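Local coordinates for site-specific recombinase, resolvase family protein (Streptococcus pneumoniae, PDB 3GUV) that probably catalyses site-specific DNA recombination as a serine recombinase of the resolvase family, cutting and rejoining DNA strands, at residues 6-11 with 74-79. Sequence-based numbering, arbitrary orientation.
Sequences KVYLYT and DGVSFV
V76 packs over one face of the Y8 ring where residues 74-79 run up beside strand 6-12 in the central sheet of the resolvase N-terminal domain, an example of a strand pairing prolonged past its last bridge by side-chain contacts. With CG1 anti to its own carbonyl carbon (chi1 -64°), V76 sets that methyl over the ring centre, 3.5 Å from the centroid, a CH-pi contact, while CG2 reaches CE2. At the ring edge, in its plane, Y8 OH donates to D74 OD1 at a very short 2.5 Å, the carboxylate turned 82° from the ring. V7 with F78 and Y8 with V79 form parallel bridges, Y8 N donating to F78 O at 3.0 Å. Separately, K6 O accepts from S77 N at 2.7 Å and, weakly, from F78 N. Y10 CB touches V79 CG1 on the face that M65 and I69 of helix 60-70 cover. The side at exposed G75 is looser: a water links K6 N, G75 O and S77 OG, and the K6 side chain lays CB and CD against the carbonyls of G75 and D74, while NZ leaves for a salt bridge with E41. The Y8-D74 bond joins the two segments; a phenol giving its proton to D74 while accepting from a water would probably be polarised, and would favour a charged carboxylate.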
loop_
_atom_site.group_PDB
_atom_site.type_symbol
_atom_site.label_atom_id
_atom_site.label_comp_id
_atom_site.label_asym_id
_atom_site.label_seq_id
_atom_site.Cartn_x
_atom_site.Cartn_y
_atom_site.Cartn_z
ATOM N N LYS A 6 -10.061 11.023 -23.639
ATOM C CA LYS A 6 -10.824 11.869 -22.709
ATOM C C LYS A 6 -10.542 11.535 -21.224
ATOM O O LYS A 6 -10.532 10.343 -20.818
ATOM C CB LYS A 6 -12.319 11.753 -22.980
ATOM C CG LYS A 6 -12.706 12.476 -24.287
ATOM C CD LYS A 6 -14.134 12.166 -24.723
ATOM C CE LYS A 6 -14.177 11.841 -26.189
ATOM N NZ LYS A 6 -13.549 12.904 -27.025
ATOM N N VAL A 7 -10.391 12.590 -20.427
ATOM C CA VAL A 7 -10.103 12.443 -19.020
ATOM C C VAL A 7 -10.950 13.412 -18.143
ATOM O O VAL A 7 -11.475 14.480 -18.608
ATOM C CB VAL A 7 -8.556 12.651 -18.773
ATOM C CG1 VAL A 7 -7.671 11.881 -19.829
ATOM C CG2 VAL A 7 -8.179 14.108 -18.812
ATOM N N TYR A 8 -11.120 12.994 -16.892
ATOM C CA TYR A 8 -11.616 13.839 -15.802
ATOM C C TYR A 8 -10.428 14.222 -14.937
ATOM O O TYR A 8 -9.501 13.395 -14.768
ATOM C CB TYR A 8 -12.583 13.051 -14.905
ATOM C CG TYR A 8 -13.978 12.741 -15.443
ATOM C CD1 TYR A 8 -14.638 13.599 -16.344
ATOM C CD2 TYR A 8 -14.674 11.638 -14.972
ATOM C CE1 TYR A 8 -15.904 13.311 -16.788
ATOM C CE2 TYR A 8 -15.951 11.341 -15.393
ATOM C CZ TYR A 8 -16.571 12.183 -16.307
ATOM O OH TYR A 8 -17.847 11.887 -16.732
ATOM N N LEU A 9 -10.443 15.433 -14.380
ATOM C CA LEU A 9 -9.495 15.849 -13.338
ATOM C C LEU A 9 -10.170 15.725 -11.985
ATOM O O LEU A 9 -11.307 16.133 -11.860
ATOM C CB LEU A 9 -9.075 17.303 -13.539
ATOM C CG LEU A 9 -7.753 17.533 -14.240
ATOM C CD1 LEU A 9 -7.633 16.719 -15.486
ATOM C CD2 LEU A 9 -7.514 19.061 -14.436
ATOM N N TYR A 10 -9.489 15.173 -10.983
ATOM C CA TYR A 10 -10.017 15.146 -9.607
ATOM C C TYR A 10 -9.022 15.739 -8.634
ATOM O O TYR A 10 -7.875 15.322 -8.597
ATOM C CB TYR A 10 -10.325 13.728 -9.137
ATOM C CG TYR A 10 -10.843 13.762 -7.723
ATOM C CD1 TYR A 10 -12.130 14.237 -7.448
ATOM C CD2 TYR A 10 -10.020 13.383 -6.628
ATOM C CE1 TYR A 10 -12.607 14.295 -6.143
ATOM C CE2 TYR A 10 -10.477 13.467 -5.322
ATOM C CZ TYR A 10 -11.755 13.908 -5.078
ATOM O OH TYR A 10 -12.212 14.010 -3.792
ATOM N N THR A 11 -9.461 16.699 -7.832
ATOM C CA THR A 11 -8.591 17.309 -6.827
ATOM C C THR A 11 -9.330 17.386 -5.487
ATOM O O THR A 11 -10.549 17.382 -5.447
ATOM C CB THR A 11 -8.096 18.742 -7.252
ATOM O OG1 THR A 11 -9.214 19.600 -7.496
ATOM C CG2 THR A 11 -7.215 18.698 -8.503
ATOM N N ASP A 74 -19.561 10.628 -20.430
ATOM C CA ASP A 74 -18.589 11.440 -21.165
ATOM C C ASP A 74 -17.581 10.620 -21.914
ATOM O O ASP A 74 -16.746 11.178 -22.613
ATOM C CB ASP A 74 -17.834 12.360 -20.203
ATOM C CG ASP A 74 -18.725 13.392 -19.583
ATOM O OD1 ASP A 74 -18.944 13.406 -18.349
ATOM O OD2 ASP A 74 -19.238 14.191 -20.365
ATOM N N GLY A 75 -17.637 9.308 -21.757
ATOM C CA GLY A 75 -16.669 8.419 -22.397
ATOM C C GLY A 75 -15.214 8.636 -22.021
ATOM O O GLY A 75 -14.332 8.613 -22.894
ATOM N N VAL A 76 -14.959 8.812 -20.720
ATOM C CA VAL A 76 -13.591 9.018 -20.210
ATOM C C VAL A 76 -12.753 7.723 -20.154
ATOM O O VAL A 76 -13.247 6.674 -19.770
ATOM C CB VAL A 76 -13.606 9.712 -18.821
ATOM C CG1 VAL A 76 -14.209 11.140 -18.942
ATOM C CG2 VAL A 76 -14.349 8.879 -17.804
ATOM N N SER A 77 -11.486 7.813 -20.566
ATOM C CA SER A 77 -10.505 6.733 -20.403
ATOM C C SER A 77 -9.687 6.800 -19.084
ATOM O O SER A 77 -9.235 5.764 -18.572
ATOM C CB SER A 77 -9.508 6.778 -21.564
ATOM O OG SER A 77 -10.091 6.265 -22.749
ATOM N N PHE A 78 -9.467 8.011 -18.558
ATOM C CA PHE A 78 -8.704 8.189 -17.281
ATOM C C PHE A 78 -9.326 9.198 -16.285
ATOM O O PHE A 78 -10.052 10.145 -16.689
ATOM C CB PHE A 78 -7.271 8.633 -17.584
ATOM C CG PHE A 78 -6.466 7.658 -18.372
ATOM C CD1 PHE A 78 -5.765 6.647 -17.732
ATOM C CD2 PHE A 78 -6.350 7.779 -19.754
ATOM C CE1 PHE A 78 -4.997 5.737 -18.446
ATOM C CE2 PHE A 78 -5.595 6.871 -20.482
ATOM C CZ PHE A 78 -4.892 5.853 -19.804
ATOM N N VAL A 79 -9.086 8.968 -14.986
ATOM C CA VAL A 79 -9.101 10.046 -13.968
ATOM C C VAL A 79 -7.664 10.411 -13.628
ATOM O O VAL A 79 -6.833 9.511 -13.296
ATOM C CB VAL A 79 -9.764 9.652 -12.635
ATOM C CG1 VAL A 79 -9.615 10.779 -11.605
ATOM C CG2 VAL A 79 -11.234 9.226 -12.832
HETATM O O HOH W 1 -11.534 8.511 -23.828
HETATM O O HOH W 2 -18.371 9.585 -17.620
#